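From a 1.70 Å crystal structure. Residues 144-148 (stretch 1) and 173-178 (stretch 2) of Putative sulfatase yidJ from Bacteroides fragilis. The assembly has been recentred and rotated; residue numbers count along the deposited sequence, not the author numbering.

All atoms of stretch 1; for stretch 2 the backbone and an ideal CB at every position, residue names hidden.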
ATOM      1  N   ASP A 144     -18.767   5.303  -3.930  1.00 11.01           N
ATOM      2  CA  ASP A 144     -17.480   5.989  -3.895  1.00 15.06           C
ATOM      3  C   ASP A 144     -16.419   5.632  -2.847  1.00 10.97           C
ATOM      4  O   ASP A 144     -16.077   6.459  -1.999  1.00 12.98           O
ATOM      5  CB  ASP A 144     -17.743   7.503  -3.865  1.00 15.39           C
ATOM      6  CG  ASP A 144     -16.495   8.324  -4.122  1.00 21.60           C
ATOM      7  OD1 ASP A 144     -15.692   7.928  -4.992  1.00 32.00           O
ATOM      8  OD2 ASP A 144     -16.325   9.374  -3.463  1.00 26.39           O
ATOM      9  N   THR A 145     -15.896   4.407  -2.905  1.00 10.06           N
ATOM     10  CA  THR A 145     -14.815   3.999  -2.004  1.00 10.32           C
ATOM     11  C   THR A 145     -13.624   3.639  -2.890  1.00  9.72           C
ATOM     12  O   THR A 145     -13.802   3.315  -4.066  1.00  8.19           O
ATOM     13  CB  THR A 145     -15.192   2.797  -1.099  1.00  8.91           C
ATOM     14  OG1 THR A 145     -15.696   1.724  -1.896  1.00 11.31           O
ATOM     15  CG2 THR A 145     -16.233   3.221  -0.069  1.00  5.90           C
ATOM     16  N   TYR A 146     -12.418   3.695  -2.333  1.00  8.65           N
ATOM     17  CA  TYR A 146     -11.205   3.439  -3.111  1.00  9.83           C
ATOM     18  C   TYR A 146     -11.158   2.137  -3.908  1.00 13.55           C
ATOM     19  O   TYR A 146     -10.625   2.114  -5.021  1.00  8.75           O
ATOM     20  CB  TYR A 146      -9.963   3.514  -2.211  1.00  8.61           C
ATOM     21  CG  TYR A 146      -9.684   2.237  -1.462  1.00  8.91           C
ATOM     22  CD1 TYR A 146     -10.355   1.944  -0.277  1.00  6.22           C
ATOM     23  CD2 TYR A 146      -8.811   1.280  -1.984  1.00  8.88           C
ATOM     24  CE1 TYR A 146     -10.173   0.728   0.364  1.00 10.31           C
ATOM     25  CE2 TYR A 146      -8.626   0.063  -1.356  1.00  3.43           C
ATOM     26  CZ  TYR A 146      -9.317  -0.207  -0.180  1.00 10.56           C
ATOM     27  OH  TYR A 146      -9.200  -1.428   0.431  1.00  9.50           O
ATOM     28  N   ASN A 147     -11.701   1.056  -3.350  1.00 10.25           N
ATOM     29  CA  ASN A 147     -11.673  -0.231  -4.035  1.00  7.86           C
ATOM     30  C   ASN A 147     -12.726  -0.401  -5.125  1.00  6.97           C
ATOM     31  O   ASN A 147     -12.968  -1.510  -5.599  1.00 11.18           O
ATOM     32  CB  ASN A 147     -11.753  -1.380  -3.019  1.00  6.89           C
ATOM     33  CG  ASN A 147     -12.946  -1.273  -2.074  1.00  8.45           C
ATOM     34  OD1 ASN A 147     -13.567  -0.218  -1.936  1.00  9.05           O
ATOM     35  ND2 ASN A 147     -13.254  -2.376  -1.398  1.00  6.51           N
ATOM     36  N   ASN A 148     -13.342   0.708  -5.521  1.00  7.09           N
ATOM     37  CA  ASN A 148     -14.343   0.689  -6.579  1.00  9.11           C
ATOM     38  C   ASN A 148     -13.878   1.547  -7.748  1.00 10.69           C
ATOM     39  O   ASN A 148     -14.604   1.740  -8.724  1.00 10.53           O
ATOM     40  CB  ASN A 148     -15.690   1.188  -6.061  1.00  6.26           C
ATOM     41  CG  ASN A 148     -16.453   0.116  -5.314  1.00  6.95           C
ATOM     42  OD1 ASN A 148     -15.962  -1.004  -5.132  1.00  7.38           O
ATOM     43  ND2 ASN A 148     -17.661   0.446  -4.882  1.00 12.16           N
ATOM     44  N   UNK A 173     -19.483  -3.859   2.353  1.00  4.18           N
ATOM     45  CA  UNK A 173     -19.227  -4.996   1.480  1.00  4.19           C
ATOM     46  C   UNK A 173     -17.831  -5.501   1.790  1.00  7.87           C
ATOM     47  O   UNK A 173     -17.660  -6.540   2.422  1.00  5.19           O
ATOM     48  CB  UNK A 173     -19.371  -4.622   0.003  1.00  4.19           C
ATOM     49  N   UNK A 174     -16.828  -4.769   1.314  1.00  5.18           N
ATOM     50  CA  UNK A 174     -15.436  -5.078   1.612  1.00  5.78           C
ATOM     51  C   UNK A 174     -14.670  -3.769   1.466  1.00  3.30           C
ATOM     52  O   UNK A 174     -15.038  -2.914   0.660  1.00  7.19           O
ATOM     53  CB  UNK A 174     -14.880  -6.170   0.696  1.00  5.78           C
ATOM     54  N   UNK A 175     -13.630  -3.601   2.277  1.00  7.80           N
ATOM     55  CA  UNK A 175     -12.834  -2.371   2.309  1.00  7.39           C
ATOM     56  C   UNK A 175     -11.682  -2.708   3.248  1.00 11.83           C
ATOM     57  O   UNK A 175     -11.920  -3.147   4.379  1.00  8.48           O
ATOM     58  CB  UNK A 175     -13.634  -1.152   2.773  1.00  7.39           C
ATOM     59  N   UNK A 176     -10.447  -2.462   2.812  1.00  4.85           N
ATOM     60  CA  UNK A 176      -9.296  -2.867   3.607  1.00  6.57           C
ATOM     61  C   UNK A 176      -8.354  -1.846   4.225  1.00  4.69           C
ATOM     62  O   UNK A 176      -7.281  -2.219   4.699  1.00  5.46           O
ATOM     63  CB  UNK A 176      -8.438  -3.771   2.719  1.00  6.57           C
ATOM     64  N   UNK A 177      -8.735  -0.570   4.224  1.00  6.77           N
ATOM     65  CA  UNK A 177      -7.896   0.445   4.853  1.00  8.37           C
ATOM     66  C   UNK A 177      -8.417   0.509   6.295  1.00  6.32           C
ATOM     67  O   UNK A 177      -9.254   1.344   6.633  1.00  7.36           O
ATOM     68  CB  UNK A 177      -7.963   1.796   4.137  1.00  8.37           C
ATOM     69  N   UNK A 178      -7.911  -0.399   7.128  1.00  5.42           N
ATOM     70  CA  UNK A 178      -8.335  -0.541   8.524  1.00  3.43           C
ATOM     71  C   UNK A 178      -8.283   0.687   9.426  1.00  4.29           C
ATOM     72  O   UNK A 178      -9.048   0.777  10.391  1.00  6.02           O
ATOM     73  CB  UNK A 178      -7.471  -1.625   9.173  1.00  3.43           C
TER

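Position 173 opens the stretch with phi/psi of -77/-76. Its ideal CB points toward stretch 1 but has nothing of it within 5.5 Å, so this contact sets no size or polarity. The deposited residue is Gly-173, which adds no side chain to the gap.

At 174 the backbone is extended (-155/147) and the CB points sideways, 4.6 Å from Asn-147 ND2. What stretch 1 offers here is an amide donor, and the backbone takes it: ND2 of Asn-147 donates to O of residue 174 at 2.8 Å, with an N-H...O angle of 158°. Since a carbonyl is present whatever the side chain, the bond leaves the residue choice loose; a small or beta-branched residue would fit beside the amide. It is Thr-174, chi1 t, whose CG2 lies 3.7 Å from Asn-147 ND2. Thr-145 OG1 donates to Asn-147 OD1 at 2.9 Å, so the oxygen of the amide is engaged within stretch 1 while ND2 reaches across.

Position 175 is also extended (-174/129). Its CB points sideways, 4.6 Å from Tyr-146 CE1 and 4.4 Å from Asn-147 ND2. A side chain turning back toward stretch 1 would meet the Tyr-146 ring and the carbons of Thr-145, which suits a broad apolar group: Leu, Met or an aromatic. The choice is Tyr-175, chi1 t, and its ring presents a face to the edge of Tyr-146. The pair is offset edge-to-face, centroids 5.0 Å apart and planes at 72°, with Tyr-146 CD1 3.4 Å from Tyr-175 CE1. Thr-145 CB sits at the edge of the Tyr-175 ring, 4.2 Å from CD1.

At 176 the backbone turns (-114/12), and its N donates to Tyr-146 OH at 2.9 Å, again a bond independent of side chain but closed to proline. The ideal CB points sideways and lies 3.4 Å from Tyr-146 OH, so a short polar residue such as Asp, Asn or Ser could work near it. Asp-176 does so through water 1, which accepts from Tyr-146 OH at 2.5 Å and donates to Asp-176 OD2 at 2.9 Å. The phenol thus receives the backbone proton while giving its own to water.

Position 177 points its CB toward stretch 1, 4.5 Å from Tyr-146 CE1, near enough for apolar packing; many residues with a CB methylene would serve. In Tyr-177 the CB makes that contact, while chi1 t leads the ring away to a partner elsewhere in the structure.

Position 178 is out of reach and unconstrained here. His-178 donates its N weakly to Asp-176 O at 3.1 Å.

Stretch 2 (173-178) GTYDYH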
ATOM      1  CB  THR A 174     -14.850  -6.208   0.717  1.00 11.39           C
ATOM      2  OG1 THR A 174     -13.627  -6.680   1.307  1.00 11.60           O
ATOM      3  CG2 THR A 174     -14.585  -5.723  -0.696  1.00 10.13           C
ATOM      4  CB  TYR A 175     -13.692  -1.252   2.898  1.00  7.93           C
ATOM      5  CG  TYR A 175     -13.010   0.082   3.076  1.00  7.16           C
ATOM      6  CD1 TYR A 175     -13.073   1.064   2.084  1.00 12.95           C
ATOM      7  CD2 TYR A 175     -12.353   0.388   4.265  1.00  9.53           C
ATOM      8  CE1 TYR A 175     -12.501   2.324   2.286  1.00 10.67           C
ATOM      9  CE2 TYR A 175     -11.781   1.630   4.472  1.00  7.00           C
ATOM     10  CZ  TYR A 175     -11.861   2.594   3.487  1.00 12.81           C
ATOM     11  OH  TYR A 175     -11.326   3.837   3.729  1.00 16.82           O
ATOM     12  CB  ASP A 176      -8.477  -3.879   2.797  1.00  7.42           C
ATOM     13  CG  ASP A 176      -9.345  -4.970   2.186  1.00 13.91           C
ATOM     14  OD1 ASP A 176     -10.333  -5.367   2.832  1.00 12.26           O
ATOM     15  OD2 ASP A 176      -9.045  -5.436   1.066  1.00  9.76           O
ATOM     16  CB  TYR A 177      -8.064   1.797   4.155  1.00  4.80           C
ATOM     17  CG  TYR A 177      -7.129   2.852   4.694  1.00  4.54           C
ATOM     18  CD1 TYR A 177      -5.765   2.817   4.398  1.00  8.17           C
ATOM     19  CD2 TYR A 177      -7.596   3.844   5.552  1.00  9.68           C
ATOM     20  CE1 TYR A 177      -4.886   3.746   4.952  1.00  9.76           C
ATOM     21  CE2 TYR A 177      -6.730   4.778   6.111  1.00 11.32           C
ATOM     22  CZ  TYR A 177      -5.377   4.721   5.810  1.00 13.52           C
ATOM     23  OH  TYR A 177      -4.519   5.630   6.385  1.00 15.53           O
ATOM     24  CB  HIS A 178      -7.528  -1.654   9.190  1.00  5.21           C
ATOM     25  CG  HIS A 178      -7.512  -2.934   8.417  1.00  5.90           C
ATOM     26  ND1 HIS A 178      -6.370  -3.692   8.260  1.00  9.84           N
ATOM     27  CD2 HIS A 178      -8.498  -3.599   7.771  1.00  2.07           C
ATOM     28  CE1 HIS A 178      -6.655  -4.768   7.549  1.00  6.26           C
ATOM     29  NE2 HIS A 178      -7.939  -4.737   7.239  1.00 13.28           N
TER
HETATM   30  O   HOH W   1      -9.005  -3.411  -1.030  1.00 17.29           O
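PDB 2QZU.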